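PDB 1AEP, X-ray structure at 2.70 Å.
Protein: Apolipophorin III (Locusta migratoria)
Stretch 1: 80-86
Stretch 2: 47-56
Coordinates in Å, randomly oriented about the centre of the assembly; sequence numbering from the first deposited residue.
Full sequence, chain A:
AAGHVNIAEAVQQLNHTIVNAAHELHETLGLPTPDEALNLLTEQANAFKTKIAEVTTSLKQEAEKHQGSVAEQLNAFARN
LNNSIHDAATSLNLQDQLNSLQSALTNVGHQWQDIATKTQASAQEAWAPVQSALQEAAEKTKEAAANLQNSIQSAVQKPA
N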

ATOM      1  N   ASN A  80      -6.665  -8.154  -4.964  1.00 19.43           N
ATOM      2  CA  ASN A  80      -5.283  -8.468  -4.704  1.00 22.59           C
ATOM      3  C   ASN A  80      -4.625  -7.553  -3.692  1.00 38.50           C
ATOM      4  O   ASN A  80      -3.923  -8.039  -2.807  1.00 32.80           O
ATOM      5  CB  ASN A  80      -4.508  -8.439  -6.000  1.00 55.41           C
ATOM      6  CG  ASN A  80      -4.667  -9.762  -6.600  1.00 42.20           C
ATOM      7  OD1 ASN A  80      -3.899 -10.680  -6.318  1.00100.00           O
ATOM      8  ND2 ASN A  80      -5.777  -9.932  -7.375  1.00 94.78           N
ATOM      9  N   LEU A  81      -4.833  -6.225  -3.841  1.00 23.11           N
ATOM     10  CA  LEU A  81      -4.253  -5.291  -2.909  1.00 28.57           C
ATOM     11  C   LEU A  81      -4.654  -5.703  -1.519  1.00 46.33           C
ATOM     12  O   LEU A  81      -3.855  -5.737  -0.608  1.00 28.87           O
ATOM     13  CB  LEU A  81      -4.890  -3.931  -3.075  1.00 25.14           C
ATOM     14  CG  LEU A  81      -4.111  -3.059  -3.985  1.00  4.85           C
ATOM     15  CD1 LEU A  81      -4.856  -1.736  -3.995  1.00 24.01           C
ATOM     16  CD2 LEU A  81      -2.764  -2.894  -3.361  1.00 23.23           C
ATOM     17  N   ASN A  82      -5.931  -6.080  -1.396  1.00 16.04           N
ATOM     18  CA  ASN A  82      -6.489  -6.522  -0.137  1.00 61.29           C
ATOM     19  C   ASN A  82      -5.832  -7.787   0.396  1.00 20.88           C
ATOM     20  O   ASN A  82      -5.686  -7.985   1.599  1.00 49.80           O
ATOM     21  CB  ASN A  82      -7.939  -6.842  -0.291  1.00 29.04           C
ATOM     22  CG  ASN A  82      -8.488  -6.993   1.075  1.00 63.34           C
ATOM     23  OD1 ASN A  82      -8.294  -6.091   1.911  1.00 25.28           O
ATOM     24  ND2 ASN A  82      -9.113  -8.129   1.304  1.00 71.42           N
ATOM     25  N   ASN A  83      -5.441  -8.662  -0.501  1.00 62.10           N
ATOM     26  CA  ASN A  83      -4.836  -9.894  -0.070  1.00 57.25           C
ATOM     27  C   ASN A  83      -3.420  -9.734   0.441  1.00 12.37           C
ATOM     28  O   ASN A  83      -2.951 -10.490   1.288  1.00100.00           O
ATOM     29  CB  ASN A  83      -5.014 -11.046  -1.063  1.00 57.74           C
ATOM     30  CG  ASN A  83      -6.502 -11.336  -1.250  1.00100.00           C
ATOM     31  OD1 ASN A  83      -6.897 -12.224  -2.019  1.00100.00           O
ATOM     32  ND2 ASN A  83      -7.349 -10.561  -0.551  1.00 85.40           N
ATOM     33  N   SER A  84      -2.729  -8.743  -0.062  1.00 29.89           N
ATOM     34  CA  SER A  84      -1.385  -8.584   0.410  1.00 26.66           C
ATOM     35  C   SER A  84      -1.285  -7.865   1.737  1.00 27.90           C
ATOM     36  O   SER A  84      -0.204  -7.795   2.302  1.00 92.27           O
ATOM     37  CB  SER A  84      -0.378  -8.139  -0.627  1.00 49.74           C
ATOM     38  OG  SER A  84      -0.832  -7.000  -1.296  1.00 32.11           O
ATOM     39  N   ILE A  85      -2.412  -7.365   2.265  1.00 29.49           N
ATOM     40  CA  ILE A  85      -2.375  -6.677   3.558  1.00 45.84           C
ATOM     41  C   ILE A  85      -3.113  -7.347   4.734  1.00 32.38           C
ATOM     42  O   ILE A  85      -2.653  -7.266   5.874  1.00 83.01           O
ATOM     43  CB  ILE A  85      -2.614  -5.168   3.524  1.00 18.94           C
ATOM     44  CG1 ILE A  85      -3.778  -4.766   2.615  1.00 20.28           C
ATOM     45  CG2 ILE A  85      -1.345  -4.427   3.162  1.00 44.35           C
ATOM     46  CD1 ILE A  85      -5.112  -4.694   3.344  1.00 20.76           C
ATOM     47  N   HIS A  86      -4.252  -7.977   4.450  1.00 31.73           N
ATOM     48  CA  HIS A  86      -5.089  -8.629   5.451  1.00 37.66           C
ATOM     49  C   HIS A  86      -4.362  -9.156   6.677  1.00 82.10           C
ATOM     50  O   HIS A  86      -4.690  -8.848   7.828  1.00 44.00           O
ATOM     51  CB  HIS A  86      -5.985  -9.734   4.892  1.00 46.65           C
ATOM     52  CG  HIS A  86      -7.249  -9.808   5.689  1.00100.00           C
ATOM     53  ND1 HIS A  86      -7.997  -8.670   6.007  1.00100.00           N
ATOM     54  CD2 HIS A  86      -7.866 -10.881   6.251  1.00100.00           C
ATOM     55  CE1 HIS A  86      -9.042  -9.072   6.728  1.00100.00           C
ATOM     56  NE2 HIS A  86      -8.993 -10.398   6.895  1.00100.00           N
TER
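Stretch 2 (47-56) AFKTKIAEVT

How does the backbone of stretch 2 run against stretch 1? Residues 47-56 are helical throughout, part of a longer helix, and they pass alongside a helix that begins before Asn 80 and includes residues 80-83. The two run in opposite directions: Asn 82 CA lies 5.9 Å from Ala 53 CA, and Ile 85 CA lies 5.8 Å from Lys 49 CA, so the numbering rises on one side as it falls on the other.

Which side chains fill the space between them? Ile 85 loses the most surface to the contact. Its CG1 packs 3.5 Å from Ile 52 CG2, and its CG2 meets the edge of the Phe 48 ring, 4.0 Å from CE2. Leu 81 extends this apolar seam, with its CD1 4.2 Å from Val 55 CG1 and its CB 4.3 Å from Ile 52 CG2.

What polar contact joins the stretches? Lys 49 starts sideways at CB, but its long chain passes Ile 85, CD lying 3.4 Å from Ile 85 O, and NZ donates a hydrogen bond to His 86 O at 2.6 Å. At the other end, Thr 56 OG1 approaches Leu 81 CB at 3.5 Å, a van der Waals contact.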

ATOM      1  N   ALA A  47      -3.026   0.700  10.868  1.00  7.96           N
ATOM      2  CA  ALA A  47      -3.460   1.948  10.271  1.00 10.07           C
ATOM      3  C   ALA A  47      -3.381   1.889   8.746  1.00  7.25           C
ATOM      4  O   ALA A  47      -4.272   2.347   8.031  1.00 29.57           O
ATOM      5  CB  ALA A  47      -2.562   3.013  10.830  1.00  7.62           C
ATOM      6  N   PHE A  48      -2.300   1.295   8.265  1.00  5.40           N
ATOM      7  CA  PHE A  48      -2.049   1.134   6.865  1.00 27.96           C
ATOM      8  C   PHE A  48      -3.068   0.251   6.240  1.00 12.89           C
ATOM      9  O   PHE A  48      -3.757   0.580   5.259  1.00 19.59           O
ATOM     10  CB  PHE A  48      -0.716   0.379   6.829  1.00 18.27           C
ATOM     11  CG  PHE A  48      -0.116   0.361   5.469  1.00 17.89           C
ATOM     12  CD1 PHE A  48       0.372   1.525   4.883  1.00 22.20           C
ATOM     13  CD2 PHE A  48      -0.080  -0.818   4.733  1.00 42.94           C
ATOM     14  CE1 PHE A  48       0.898   1.530   3.594  1.00 30.61           C
ATOM     15  CE2 PHE A  48       0.418  -0.828   3.433  1.00 36.49           C
ATOM     16  CZ  PHE A  48       0.894   0.349   2.856  1.00 18.08           C
ATOM     17  N   LYS A  49      -3.137  -0.925   6.839  1.00 18.07           N
ATOM     18  CA  LYS A  49      -4.051  -1.929   6.359  1.00  1.00           C
ATOM     19  C   LYS A  49      -5.403  -1.289   6.139  1.00  1.47           C
ATOM     20  O   LYS A  49      -6.106  -1.528   5.160  1.00 38.85           O
ATOM     21  CB  LYS A  49      -4.071  -2.904   7.518  1.00 17.35           C
ATOM     22  CG  LYS A  49      -4.849  -4.195   7.412  1.00 21.36           C
ATOM     23  CD  LYS A  49      -4.182  -5.331   8.186  1.00 41.87           C
ATOM     24  CE  LYS A  49      -4.882  -5.778   9.490  1.00 90.79           C
ATOM     25  NZ  LYS A  49      -4.585  -7.171   9.861  1.00 60.11           N
ATOM     26  N   THR A  50      -5.771  -0.465   7.108  1.00 20.04           N
ATOM     27  CA  THR A  50      -7.071   0.211   7.121  1.00 29.48           C
ATOM     28  C   THR A  50      -7.291   1.071   5.909  1.00 20.24           C
ATOM     29  O   THR A  50      -8.358   1.107   5.317  1.00 31.70           O
ATOM     30  CB  THR A  50      -7.332   0.969   8.446  1.00 20.92           C
ATOM     31  OG1 THR A  50      -7.671   0.104   9.506  1.00 41.51           O
ATOM     32  CG2 THR A  50      -8.297   2.134   8.353  1.00 17.60           C
ATOM     33  N   LYS A  51      -6.258   1.832   5.599  1.00 30.10           N
ATOM     34  CA  LYS A  51      -6.280   2.724   4.477  1.00 11.03           C
ATOM     35  C   LYS A  51      -6.305   1.971   3.140  1.00 50.65           C
ATOM     36  O   LYS A  51      -7.119   2.288   2.277  1.00 18.37           O
ATOM     37  CB  LYS A  51      -5.113   3.674   4.560  1.00 25.03           C
ATOM     38  CG  LYS A  51      -5.354   4.750   5.592  1.00  3.47           C
ATOM     39  CD  LYS A  51      -6.356   5.766   5.111  1.00 79.20           C
ATOM     40  CE  LYS A  51      -6.689   6.832   6.150  1.00100.00           C
ATOM     41  NZ  LYS A  51      -7.932   7.579   5.892  1.00100.00           N
ATOM     42  N   ILE A  52      -5.416   0.984   2.958  1.00 11.00           N
ATOM     43  CA  ILE A  52      -5.354   0.175   1.741  1.00 18.43           C
ATOM     44  C   ILE A  52      -6.660  -0.540   1.441  1.00 19.93           C
ATOM     45  O   ILE A  52      -7.100  -0.718   0.303  1.00 54.16           O
ATOM     46  CB  ILE A  52      -4.253  -0.865   1.850  1.00 15.44           C
ATOM     47  CG1 ILE A  52      -2.975  -0.067   1.741  1.00  9.78           C
ATOM     48  CG2 ILE A  52      -4.346  -1.875   0.712  1.00 17.33           C
ATOM     49  CD1 ILE A  52      -2.539   0.073   0.289  1.00 71.66           C
ATOM     50  N   ALA A  53      -7.306  -0.952   2.492  1.00 22.13           N
ATOM     51  CA  ALA A  53      -8.574  -1.587   2.312  1.00 37.72           C
ATOM     52  C   ALA A  53      -9.632  -0.570   1.849  1.00  5.69           C
ATOM     53  O   ALA A  53     -10.613  -0.898   1.179  1.00 57.14           O
ATOM     54  CB  ALA A  53      -8.901  -2.213   3.658  1.00 23.90           C
ATOM     55  N   GLU A  54      -9.435   0.693   2.214  1.00 59.40           N
ATOM     56  CA  GLU A  54     -10.365   1.734   1.823  1.00  9.87           C
ATOM     57  C   GLU A  54     -10.383   1.895   0.327  1.00 22.98           C
ATOM     58  O   GLU A  54     -11.445   1.981  -0.293  1.00 31.63           O
ATOM     59  CB  GLU A  54      -9.951   3.083   2.414  1.00 47.39           C
ATOM     60  CG  GLU A  54     -11.091   3.921   2.991  1.00 76.75           C
ATOM     61  CD  GLU A  54     -10.603   4.771   4.125  1.00100.00           C
ATOM     62  OE1 GLU A  54     -10.121   5.856   3.959  1.00100.00           O
ATOM     63  OE2 GLU A  54     -10.741   4.147   5.294  1.00100.00           O
ATOM     64  N   VAL A  55      -9.170   1.955  -0.228  1.00  3.17           N
ATOM     65  CA  VAL A  55      -8.887   2.090  -1.634  1.00 26.39           C
ATOM     66  C   VAL A  55      -9.508   0.939  -2.374  1.00  1.20           C
ATOM     67  O   VAL A  55     -10.308   1.103  -3.301  1.00 45.88           O
ATOM     68  CB  VAL A  55      -7.352   1.998  -1.772  1.00  4.91           C
ATOM     69  CG1 VAL A  55      -6.899   1.888  -3.186  1.00 26.70           C
ATOM     70  CG2 VAL A  55      -6.720   3.199  -1.151  1.00  1.13           C
ATOM     71  N   THR A  56      -9.155  -0.263  -1.932  1.00 18.98           N
ATOM     72  CA  THR A  56      -9.694  -1.467  -2.511  1.00  8.06           C
ATOM     73  C   THR A  56     -11.198  -1.398  -2.696  1.00 14.23           C
ATOM     74  O   THR A  56     -11.740  -1.776  -3.724  1.00 33.25           O
ATOM     75  CB  THR A  56      -9.361  -2.582  -1.534  1.00 16.30           C
ATOM     76  OG1 THR A  56      -8.057  -3.040  -1.799  1.00 30.25           O
ATOM     77  CG2 THR A  56     -10.363  -3.675  -1.729  1.00 20.79           C
TER